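ABC transporter (Caldanaerobius, PDB 4G68) probably binds xylan-derived oligosaccharides outside the cell as the solute-binding component of an ABC transporter. Local coordinates at residues T42-F47 and E94-F99; E162-Y167 and K271-F276. All coordinates share one frame; numbering follows the deposited sequence.

Interaction 1 of 2, residues T42-F47 and E94-F99; sequences TFWNLF and EAPDIF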
# COMPACT_ATOMS: atom_id res chain seq x y z
N THR C 42 25.04 0.59 3.68
CA THR C 42 23.93 1.43 4.11
C THR C 42 22.59 0.83 3.62
O THR C 42 22.50 0.26 2.53
CB THR C 42 24.11 2.86 3.64
OG1 THR C 42 24.40 2.88 2.24
CG2 THR C 42 25.29 3.50 4.43
N PHE C 43 21.56 0.96 4.46
CA PHE C 43 20.25 0.40 4.12
C PHE C 43 19.21 1.43 4.54
O PHE C 43 19.20 1.82 5.71
CB PHE C 43 20.05 -0.90 4.89
CG PHE C 43 18.64 -1.45 4.84
CD1 PHE C 43 17.95 -1.58 3.62
CD2 PHE C 43 18.01 -1.86 6.04
CE1 PHE C 43 16.67 -2.09 3.59
CE2 PHE C 43 16.73 -2.37 6.00
CZ PHE C 43 16.07 -2.50 4.78
N TRP C 44 18.40 1.92 3.58
CA TRP C 44 17.31 2.82 3.93
C TRP C 44 15.96 2.12 3.86
O TRP C 44 15.73 1.33 2.95
CB TRP C 44 17.25 4.04 3.02
CG TRP C 44 18.49 4.94 3.04
CD1 TRP C 44 19.64 4.83 3.83
CD2 TRP C 44 18.72 6.13 2.20
NE1 TRP C 44 20.55 5.84 3.54
CE2 TRP C 44 20.05 6.66 2.59
CE3 TRP C 44 17.98 6.78 1.21
CZ2 TRP C 44 20.60 7.78 1.97
CZ3 TRP C 44 18.55 7.91 0.60
CH2 TRP C 44 19.83 8.40 0.97
N ASN C 45 15.08 2.44 4.81
CA ASN C 45 13.68 1.93 4.80
C ASN C 45 12.73 2.92 5.49
O ASN C 45 13.18 3.96 6.03
CB ASN C 45 13.59 0.51 5.41
CG ASN C 45 13.93 0.50 6.88
OD1 ASN C 45 13.08 0.81 7.73
ND2 ASN C 45 15.18 0.16 7.21
N LEU C 46 11.43 2.62 5.45
CA LEU C 46 10.42 3.55 5.99
C LEU C 46 9.66 3.02 7.22
O LEU C 46 8.65 3.63 7.65
CB LEU C 46 9.44 3.99 4.91
CG LEU C 46 8.57 2.93 4.22
CD1 LEU C 46 7.90 1.95 5.18
CD2 LEU C 46 7.50 3.60 3.35
N PHE C 47 10.16 1.92 7.81
CA PHE C 47 9.51 1.32 9.00
C PHE C 47 9.69 2.08 10.33
O PHE C 47 10.47 1.70 11.23
CB PHE C 47 9.90 -0.15 9.15
CG PHE C 47 9.33 -1.02 8.08
CD1 PHE C 47 7.99 -1.38 8.08
CD2 PHE C 47 10.15 -1.48 7.05
CE1 PHE C 47 7.48 -2.19 7.06
CE2 PHE C 47 9.64 -2.27 6.03
CZ PHE C 47 8.30 -2.64 6.04
N GLU C 94 23.73 9.23 -4.99
CA GLU C 94 24.13 9.17 -3.58
C GLU C 94 23.15 8.32 -2.79
O GLU C 94 22.95 8.53 -1.58
CB GLU C 94 24.15 10.56 -2.98
CG GLU C 94 24.81 11.57 -3.89
CD GLU C 94 25.02 12.90 -3.23
OE1 GLU C 94 26.13 13.43 -3.42
OE2 GLU C 94 24.12 13.40 -2.52
N ALA C 95 22.55 7.36 -3.50
CA ALA C 95 21.70 6.33 -2.88
C ALA C 95 22.52 5.33 -2.04
O ALA C 95 23.71 5.09 -2.34
CB ALA C 95 20.88 5.63 -3.94
N PRO C 96 21.88 4.71 -1.01
CA PRO C 96 22.50 3.71 -0.17
C PRO C 96 22.73 2.45 -0.95
O PRO C 96 22.25 2.33 -2.06
CB PRO C 96 21.43 3.43 0.88
CG PRO C 96 20.15 3.57 0.11
CD PRO C 96 20.41 4.78 -0.77
N ASP C 97 23.50 1.54 -0.37
CA ASP C 97 23.77 0.24 -0.97
C ASP C 97 22.46 -0.48 -1.21
O ASP C 97 22.22 -1.00 -2.32
CB ASP C 97 24.62 -0.60 0.00
CG ASP C 97 26.00 -0.04 0.20
OD1 ASP C 97 26.79 -0.03 -0.80
OD2 ASP C 97 26.28 0.44 1.33
N ILE C 98 21.60 -0.48 -0.17
CA ILE C 98 20.29 -1.14 -0.22
C ILE C 98 19.18 -0.17 0.16
O ILE C 98 19.31 0.55 1.15
CB ILE C 98 20.18 -2.34 0.74
CG1 ILE C 98 21.35 -3.31 0.57
CG2 ILE C 98 18.89 -3.09 0.47
CD1 ILE C 98 21.62 -4.17 1.76
N PHE C 99 18.13 -0.15 -0.62
CA PHE C 99 17.00 0.72 -0.35
C PHE C 99 15.65 0.05 -0.58
O PHE C 99 15.47 -0.62 -1.61
CB PHE C 99 17.10 2.06 -1.13
CG PHE C 99 16.99 1.94 -2.63
CD1 PHE C 99 15.75 2.09 -3.30
CD2 PHE C 99 18.13 1.74 -3.39
CE1 PHE C 99 15.67 2.00 -4.69
CE2 PHE C 99 18.06 1.66 -4.77
CZ PHE C 99 16.84 1.81 -5.43
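Pro96 sets the CB-CG-CD side of its ring, tilted, over one face of the Trp44 indole, and the two side chains cross at about a right angle. Pro96 CD stands 3.6 Å from the centroid of the Trp44 six-membered ring, only 9° off its normal, a CH-pi contact over the face. Pro96 CG and CB continue over the five-membered ring. The Trp44 torsion, with CG beside the backbone N (chi1 -61°), turns the indole back along its strand over the proline. An alanine here would probably uncover the Pro96 ring and take from Lys85 its cation-pi partner. On the sheet face opposite Trp44, Phe43 turns a ring edge to the backbone carbonyl of Ile98. Ile98 CG2 meets Phe43 CD1 at 3.6 Å from outside the ring plane, and the two side chains cross obliquely. Helix 332-353 packs on both residues.

Strands 40-45 and 98-102 run parallel here, in the sheet of a lobe of the periplasmic-binding-protein fold. Ile98 N gives a hydrogen bond to Thr42 O at 2.9 Å, and Trp44 N gives one to Ile98 O at the same 2.9 Å.

Where the loop enters strand 98-102, Thr42 and Asp97 exchange side-chain-to-backbone hydrogen bonds. Thr42 N donates to Asp97 OD2 at 2.7 Å, on the anti lone pair of the carboxylate. Thr42 OG1 sits between its own backbone N and carbonyl carbon (chi1 50°), where it accepts from Asp97 N at 3.1 Å. The other carboxylate oxygen, Asp97 OD1, is hydrogen-bonded to Ser329 OG, so both oxygens of the buried carboxylate are engaged.

Interaction 2 of 2, residues E162-Y167 and K271-F276; sequences ELFDKY and KAAMYF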
# COMPACT_ATOMS: atom_id res chain seq x y z
N GLU C 162 -17.29 -3.55 17.34
CA GLU C 162 -17.90 -3.06 18.59
C GLU C 162 -18.79 -1.86 18.28
O GLU C 162 -19.87 -1.71 18.86
CB GLU C 162 -16.85 -2.65 19.60
CG GLU C 162 -17.47 -2.21 20.94
CD GLU C 162 -16.42 -1.85 21.96
OE1 GLU C 162 -16.08 -2.72 22.79
OE2 GLU C 162 -15.92 -0.69 21.92
N LEU C 163 -18.34 -1.01 17.35
CA LEU C 163 -19.09 0.21 17.03
C LEU C 163 -20.35 -0.15 16.24
O LEU C 163 -21.43 0.42 16.49
CB LEU C 163 -18.21 1.28 16.32
CG LEU C 163 -17.35 2.13 17.31
CD1 LEU C 163 -16.33 3.05 16.66
CD2 LEU C 163 -18.19 2.95 18.28
N PHE C 164 -20.20 -1.10 15.31
CA PHE C 164 -21.34 -1.56 14.50
C PHE C 164 -22.41 -2.19 15.45
O PHE C 164 -23.62 -1.85 15.34
CB PHE C 164 -20.89 -2.51 13.34
CG PHE C 164 -20.46 -1.78 12.09
CD1 PHE C 164 -21.29 -1.74 10.96
CD2 PHE C 164 -19.23 -1.13 12.03
CE1 PHE C 164 -20.91 -1.04 9.80
CE2 PHE C 164 -18.83 -0.45 10.88
CZ PHE C 164 -19.67 -0.40 9.76
N ASP C 165 -21.96 -3.03 16.38
CA ASP C 165 -22.86 -3.75 17.32
C ASP C 165 -23.59 -2.74 18.23
O ASP C 165 -24.86 -2.75 18.34
CB ASP C 165 -22.07 -4.76 18.18
CG ASP C 165 -21.68 -6.05 17.42
OD1 ASP C 165 -21.99 -6.19 16.21
OD2 ASP C 165 -21.03 -6.93 18.05
N LYS C 166 -22.81 -1.83 18.84
CA LYS C 166 -23.36 -0.77 19.71
C LYS C 166 -24.49 0.03 19.05
O LYS C 166 -25.48 0.42 19.72
CB LYS C 166 -22.25 0.18 20.14
CG LYS C 166 -22.73 1.20 21.16
CD LYS C 166 -21.60 2.12 21.60
CE LYS C 166 -22.12 3.18 22.54
NZ LYS C 166 -21.13 4.29 22.72
N TYR C 167 -24.34 0.34 17.76
CA TYR C 167 -25.38 1.08 17.03
C TYR C 167 -26.27 0.26 16.14
O TYR C 167 -27.03 0.83 15.39
CB TYR C 167 -24.75 2.21 16.25
CG TYR C 167 -24.09 3.15 17.19
CD1 TYR C 167 -24.82 4.14 17.83
CD2 TYR C 167 -22.73 3.01 17.50
CE1 TYR C 167 -24.22 5.00 18.73
CE2 TYR C 167 -22.11 3.86 18.39
CZ TYR C 167 -22.84 4.86 19.01
OH TYR C 167 -22.18 5.70 19.89
N LYS C 271 -12.30 5.72 17.52
CA LYS C 271 -13.00 6.99 17.25
C LYS C 271 -13.63 7.05 15.86
O LYS C 271 -14.13 8.12 15.44
CB LYS C 271 -12.08 8.21 17.47
CG LYS C 271 -11.58 8.41 18.90
CD LYS C 271 -10.72 9.65 18.96
CE LYS C 271 -10.14 9.90 20.36
NZ LYS C 271 -11.12 10.69 21.15
N ALA C 272 -13.62 5.94 15.14
CA ALA C 272 -14.36 5.87 13.84
C ALA C 272 -14.86 4.47 13.59
O ALA C 272 -14.18 3.50 14.00
CB ALA C 272 -13.47 6.33 12.69
N ALA C 273 -16.05 4.38 12.94
CA ALA C 273 -16.65 3.05 12.51
C ALA C 273 -15.73 2.23 11.60
O ALA C 273 -15.55 1.01 11.86
CB ALA C 273 -17.97 3.27 11.77
N MET C 274 -15.19 2.90 10.54
CA MET C 274 -14.44 2.31 9.43
C MET C 274 -13.16 3.06 9.03
O MET C 274 -12.90 4.18 9.48
CB MET C 274 -15.32 2.09 8.13
CG MET C 274 -16.72 1.49 8.36
SD MET C 274 -17.86 1.48 6.95
CE MET C 274 -17.37 -0.00 6.07
N TYR C 275 -12.27 2.31 8.34
CA TYR C 275 -11.03 2.83 7.71
C TYR C 275 -10.86 2.02 6.49
O TYR C 275 -11.07 0.78 6.51
CB TYR C 275 -9.89 2.45 8.53
CG TYR C 275 -8.56 2.94 8.14
CD1 TYR C 275 -8.03 4.09 8.73
CD2 TYR C 275 -7.74 2.18 7.27
CE1 TYR C 275 -6.76 4.53 8.40
CE2 TYR C 275 -6.47 2.63 6.94
CZ TYR C 275 -5.97 3.80 7.50
OH TYR C 275 -4.69 4.25 7.14
N PHE C 276 -10.40 2.68 5.43
CA PHE C 276 -10.09 1.93 4.26
C PHE C 276 -8.68 2.18 3.74
O PHE C 276 -8.24 3.29 3.59
CB PHE C 276 -11.13 2.21 3.17
CG PHE C 276 -10.81 1.54 1.89
CD1 PHE C 276 -11.11 0.20 1.71
CD2 PHE C 276 -10.16 2.23 0.87
CE1 PHE C 276 -10.77 -0.47 0.55
CE2 PHE C 276 -9.80 1.56 -0.29
CZ PHE C 276 -10.11 0.24 -0.45
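Phe164 presents the edge of its ring to Ala273 and Met274. Its corner atoms CE2 and CZ do the touching. Phe164 CZ lies 3.8 Å from Met274 CG, and Phe164 CE2 lies 3.9 Å from Ala273 CB. Both Met274 CG and the carbonyl oxygen of Ala273 sit near the ring plane. The sulfur is also at the edge: Met274 SD is 5.2 Å from the Phe164 ring centroid and 88° off its normal, an edge-on Met-aromatic contact. Met274 starts with CG beside its backbone N (chi1 -43°), which brings CG to the ring edge. The extended second torsion (chi2 170°) then carries SD to Phe164 CZ as well. The two side chains cross at about a right angle. This is the tight part of the contact, and all three residues are buried. Phe185 adds an edge-to-face ring contact to Phe164, and helix 175-187 also touches Ala273 and Met274.

The contact joins the short helix 161-166, which directly follows the long strand 144-160, to the approach and start of strand 274-278. That strand pairs antiparallel with 144-160 in what is probably the second lobe of the periplasmic-binding-protein fold. Helix and strand meet through side chains and the carbonyl oxygens of Ala272 and Ala273, without hydrogen bonds between them.

Leu163 marks the thinner side. It is partly exposed, and one methyl makes its contact: Leu163 CD1 lies 3.4 Å from Ala272 O. Ala272 turns its own CB away from the helix. Glu162, Asp165 and Lys166 of the helix are exposed and do not reach 271-276. Glu162 instead forms a salt bridge with Lys296.

How the interactions relate
Interactions 1 and 2 reach the same mixed sheet but lie on opposite sides of the chain's centre. Their centres are 38 Å apart, and their nearest atoms about 13 Å, so they do not touch. Along the chain, interaction 1 closes before interaction 2 opens. Strand 317-325 links the two regions, as it pairs antiparallel with both 98-102 and 144-160. Interaction 1 lies on the first of these two strands, and interaction 2 lies beside the second. In solute-binding proteins of this family the ligand binds in the cleft between two lobes, and the two contacts probably belong to different lobes.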